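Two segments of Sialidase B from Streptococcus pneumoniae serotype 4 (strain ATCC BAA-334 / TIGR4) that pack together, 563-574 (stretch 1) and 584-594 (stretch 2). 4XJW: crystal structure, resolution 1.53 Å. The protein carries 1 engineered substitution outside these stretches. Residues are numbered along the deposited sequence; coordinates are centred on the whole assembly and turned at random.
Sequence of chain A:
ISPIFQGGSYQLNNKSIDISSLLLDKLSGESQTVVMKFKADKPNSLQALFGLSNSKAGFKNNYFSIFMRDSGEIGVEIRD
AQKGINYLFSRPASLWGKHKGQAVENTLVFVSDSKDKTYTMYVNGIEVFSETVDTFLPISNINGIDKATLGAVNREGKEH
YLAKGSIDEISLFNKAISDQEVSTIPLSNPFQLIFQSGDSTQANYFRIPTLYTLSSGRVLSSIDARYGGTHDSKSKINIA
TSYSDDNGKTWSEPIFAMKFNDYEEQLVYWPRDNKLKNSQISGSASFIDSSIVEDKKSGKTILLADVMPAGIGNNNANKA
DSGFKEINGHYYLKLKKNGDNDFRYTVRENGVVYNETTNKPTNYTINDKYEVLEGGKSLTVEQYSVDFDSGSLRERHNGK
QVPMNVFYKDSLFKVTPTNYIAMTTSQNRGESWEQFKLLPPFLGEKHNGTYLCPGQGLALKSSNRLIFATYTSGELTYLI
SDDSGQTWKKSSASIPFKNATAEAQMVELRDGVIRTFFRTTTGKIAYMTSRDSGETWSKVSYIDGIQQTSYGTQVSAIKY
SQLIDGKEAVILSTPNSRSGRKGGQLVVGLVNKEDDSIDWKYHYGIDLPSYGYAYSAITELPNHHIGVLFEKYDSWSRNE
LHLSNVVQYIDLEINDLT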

# COMPACT_ATOMS: atom_id res chain seq x y z
N LEU A 563 -21.54 20.38 9.29
CA LEU A 563 -21.32 20.58 10.72
C LEU A 563 -21.55 19.28 11.45
O LEU A 563 -22.39 18.47 11.05
CB LEU A 563 -22.28 21.63 11.28
CG LEU A 563 -22.26 23.04 10.69
CD1 LEU A 563 -23.21 23.96 11.46
CD2 LEU A 563 -20.85 23.62 10.67
N ILE A 564 -20.79 19.08 12.52
CA ILE A 564 -21.00 17.97 13.43
C ILE A 564 -21.12 18.60 14.82
O ILE A 564 -20.28 19.40 15.21
CB ILE A 564 -19.82 16.96 13.39
CG1 ILE A 564 -19.70 16.32 12.00
CG2 ILE A 564 -19.99 15.87 14.45
CD1 ILE A 564 -18.49 15.37 11.85
N ASP A 565 -22.20 18.27 15.53
CA ASP A 565 -22.50 18.90 16.82
C ASP A 565 -22.53 20.42 16.70
O ASP A 565 -22.12 21.14 17.62
CB ASP A 565 -21.50 18.46 17.90
CG ASP A 565 -21.59 16.99 18.23
OD1 ASP A 565 -22.66 16.39 17.98
OD2 ASP A 565 -20.60 16.44 18.77
N GLY A 566 -23.00 20.91 15.56
CA GLY A 566 -23.10 22.34 15.31
C GLY A 566 -21.77 23.04 15.12
O GLY A 566 -21.70 24.27 15.16
N LYS A 567 -20.70 22.27 14.91
CA LYS A 567 -19.37 22.84 14.75
C LYS A 567 -18.69 22.34 13.47
O LYS A 567 -19.06 21.30 12.93
CB LYS A 567 -18.49 22.53 15.97
CG LYS A 567 -19.14 22.91 17.30
CD LYS A 567 -18.11 23.06 18.41
CE LYS A 567 -17.43 24.42 18.34
NZ LYS A 567 -16.38 24.56 19.37
N GLU A 568 -17.72 23.10 12.99
CA GLU A 568 -16.98 22.68 11.81
C GLU A 568 -16.03 21.57 12.23
O GLU A 568 -15.54 21.56 13.37
CB GLU A 568 -16.22 23.85 11.20
CG GLU A 568 -17.16 24.96 10.76
CD GLU A 568 -16.44 26.16 10.18
OE1 GLU A 568 -15.28 26.01 9.75
OE2 GLU A 568 -17.04 27.26 10.17
N ALA A 569 -15.77 20.64 11.32
CA ALA A 569 -15.10 19.41 11.70
C ALA A 569 -13.94 19.03 10.79
O ALA A 569 -14.01 19.21 9.57
CB ALA A 569 -16.10 18.28 11.77
N VAL A 570 -12.89 18.50 11.41
CA VAL A 570 -11.74 17.94 10.71
C VAL A 570 -11.68 16.46 11.05
O VAL A 570 -12.01 16.06 12.17
CB VAL A 570 -10.46 18.65 11.17
CG1 VAL A 570 -9.20 17.90 10.74
CG2 VAL A 570 -10.45 20.06 10.64
N ILE A 571 -11.32 15.62 10.07
CA ILE A 571 -11.17 14.20 10.34
C ILE A 571 -9.76 13.74 10.00
O ILE A 571 -9.25 14.02 8.91
CB ILE A 571 -12.21 13.35 9.59
CG1 ILE A 571 -13.62 13.88 9.89
CG2 ILE A 571 -12.08 11.88 9.98
CD1 ILE A 571 -14.71 13.24 9.05
N LEU A 572 -9.11 13.08 10.95
CA LEU A 572 -7.77 12.53 10.76
C LEU A 572 -7.85 11.00 10.66
O LEU A 572 -8.66 10.37 11.33
CB LEU A 572 -6.88 12.90 11.95
CG LEU A 572 -6.61 14.36 12.30
CD1 LEU A 572 -5.57 14.41 13.43
CD2 LEU A 572 -6.11 15.15 11.10
N SER A 573 -6.98 10.42 9.84
CA SER A 573 -6.83 8.96 9.76
C SER A 573 -5.38 8.60 10.05
O SER A 573 -4.47 9.15 9.44
CB SER A 573 -7.21 8.48 8.36
OG SER A 573 -6.74 7.18 8.11
N THR A 574 -5.17 7.65 10.97
CA THR A 574 -3.82 7.30 11.44
C THR A 574 -3.91 6.07 12.30
O THR A 574 -4.94 5.82 12.92
CB THR A 574 -3.23 8.46 12.29
OG1 THR A 574 -1.97 8.06 12.85
CG2 THR A 574 -4.17 8.86 13.41
N GLY A 584 -5.84 1.27 13.82
CA GLY A 584 -6.24 2.38 12.97
C GLY A 584 -7.48 3.09 13.47
O GLY A 584 -8.40 2.45 13.97
N GLN A 585 -7.46 4.41 13.38
CA GLN A 585 -8.60 5.21 13.82
C GLN A 585 -8.93 6.33 12.85
O GLN A 585 -8.05 6.84 12.16
CB GLN A 585 -8.33 5.83 15.19
CG GLN A 585 -8.21 4.83 16.32
CD GLN A 585 -8.12 5.49 17.69
OE1 GLN A 585 -7.98 6.71 17.80
NE2 GLN A 585 -8.19 4.68 18.74
N LEU A 586 -10.20 6.72 12.83
CA LEU A 586 -10.56 8.03 12.35
C LEU A 586 -10.81 8.87 13.59
O LEU A 586 -11.51 8.42 14.51
CB LEU A 586 -11.83 8.01 11.51
CG LEU A 586 -11.83 7.16 10.26
CD1 LEU A 586 -13.07 7.49 9.46
CD2 LEU A 586 -10.59 7.40 9.42
N VAL A 587 -10.24 10.06 13.63
CA VAL A 587 -10.42 10.94 14.78
C VAL A 587 -11.13 12.20 14.31
O VAL A 587 -10.64 12.90 13.43
CB VAL A 587 -9.07 11.27 15.45
CG1 VAL A 587 -9.30 12.05 16.74
CG2 VAL A 587 -8.28 9.98 15.76
N VAL A 588 -12.30 12.48 14.89
CA VAL A 588 -13.08 13.65 14.50
C VAL A 588 -12.82 14.80 15.47
O VAL A 588 -13.00 14.65 16.67
CB VAL A 588 -14.59 13.34 14.49
CG1 VAL A 588 -15.38 14.57 14.07
CG2 VAL A 588 -14.90 12.16 13.57
N GLY A 589 -12.37 15.94 14.93
CA GLY A 589 -12.13 17.12 15.75
C GLY A 589 -13.05 18.26 15.38
O GLY A 589 -13.31 18.50 14.19
N LEU A 590 -13.55 18.97 16.38
CA LEU A 590 -14.42 20.12 16.15
C LEU A 590 -13.65 21.41 16.37
O LEU A 590 -12.89 21.54 17.34
CB LEU A 590 -15.63 20.08 17.09
CG LEU A 590 -16.40 18.76 17.13
CD1 LEU A 590 -17.65 18.88 17.98
CD2 LEU A 590 -16.76 18.30 15.72
N VAL A 591 -13.83 22.37 15.46
CA VAL A 591 -13.07 23.62 15.50
C VAL A 591 -13.71 24.64 16.43
O VAL A 591 -14.91 24.91 16.34
CB VAL A 591 -12.91 24.23 14.08
CG1 VAL A 591 -12.13 25.53 14.15
CG2 VAL A 591 -12.23 23.24 13.15
N ASN A 592 -12.90 25.19 17.32
CA ASN A 592 -13.28 26.32 18.15
C ASN A 592 -13.04 27.59 17.35
O ASN A 592 -11.89 27.96 17.09
CB ASN A 592 -12.43 26.32 19.43
CG ASN A 592 -12.89 27.36 20.44
OD1 ASN A 592 -13.63 28.28 20.11
ND2 ASN A 592 -12.45 27.21 21.69
N LYS A 593 -14.12 28.26 16.95
CA LYS A 593 -14.03 29.44 16.09
C LYS A 593 -13.30 30.61 16.75
O LYS A 593 -12.90 31.56 16.08
CB LYS A 593 -15.41 29.88 15.62
CG LYS A 593 -16.17 28.81 14.84
CD LYS A 593 -15.44 28.44 13.54
CE LYS A 593 -15.49 29.58 12.53
NZ LYS A 593 -14.89 29.19 11.21
N GLU A 594 -13.13 30.53 18.07
CA GLU A 594 -12.43 31.55 18.84
C GLU A 594 -10.99 31.72 18.35
O GLU A 594 -10.54 32.84 18.09
CB GLU A 594 -12.39 31.11 20.30
CG GLU A 594 -12.31 32.20 21.35
CD GLU A 594 -12.10 31.63 22.75
OE1 GLU A 594 -11.53 30.53 22.85
OE2 GLU A 594 -12.52 32.29 23.73
O HOH W 1 -16.77 25.41 14.47

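Two neighbouring strands, running antiparallel with an angle of 163° between their directions, make up most of this contact, and the residues that have the most surface covered lie where the pairing gives way to a turn: Leu590, Glu568 and Val591.

Leu590 has the largest covered area, 95 Å². Its side chain lies on the same face of the sheet as Ala569, Ile571, Val588 and Leu586. Its CD2 is 4.0 Å from Ala569 CB and 4.1 Å from Ile564 CB, while its CD1 lies 3.9 Å from Asp565 CB. A branched aliphatic residue suits this place because it can touch both the strand and the type I' turn from Ile564 to Lys567. Ala569, paired directly with Leu590, has only a methyl group, which gives a close apolar contact while the longer leucine side chain also reaches the turn. The turn is closed by backbone hydrogen bonds, Ile564 N to Lys567 O at 2.8 Å and Lys567 N to Ile564 O at 2.9 Å; Gly566 within it has a positive phi, which favours glycine. Ile564 extends the apolar patch, its CD1 3.9 Å from Val588 CG1.

Glu568 contributes through both backbone and side chain. Its O accepts a hydrogen bond from Val591 N at 2.8 Å, and Leu590 CA adds a CA-H...O contact to the same Glu568 O at 3.3 Å. Glu568 N and Val591 O are 4.7 Å apart, too far to bond, and a water joins them in place of the second direct hydrogen bond, accepting from Glu568 N at 2.9 Å and donating to Val591 O at 2.7 Å. The carboxylate forms a salt bridge, Glu568 OE2 to Lys593 NZ at 3.1 Å. The lysine's CA-to-CB bond points sideways, but its long, flexible chain, with chi1 to chi3 all m, brings the ammonium group back to the acid.

Val591, with chi1 t, is well suited to an extended backbone and is buried. Its CG2 is 4.4 Å from Val570 CG2, a loose apolar contact, and Lys567 CE passes 3.3 Å from Val591 O.

Farther along, the ladder is regular. Val570 and Gly589 exchange two hydrogen bonds, Val570 N to Gly589 O and Gly589 N to Val570 O, both 2.8 Å. Leu572 and Val587 repeat the pattern, with Leu572 N to Val587 O at 2.9 Å and Val587 N to Leu572 O at 2.8 Å. Between these pairs, Ile571 sits opposite Val588, its CG1 4.3 Å from Val588 CG2, as beta-branched residues commonly do in strands.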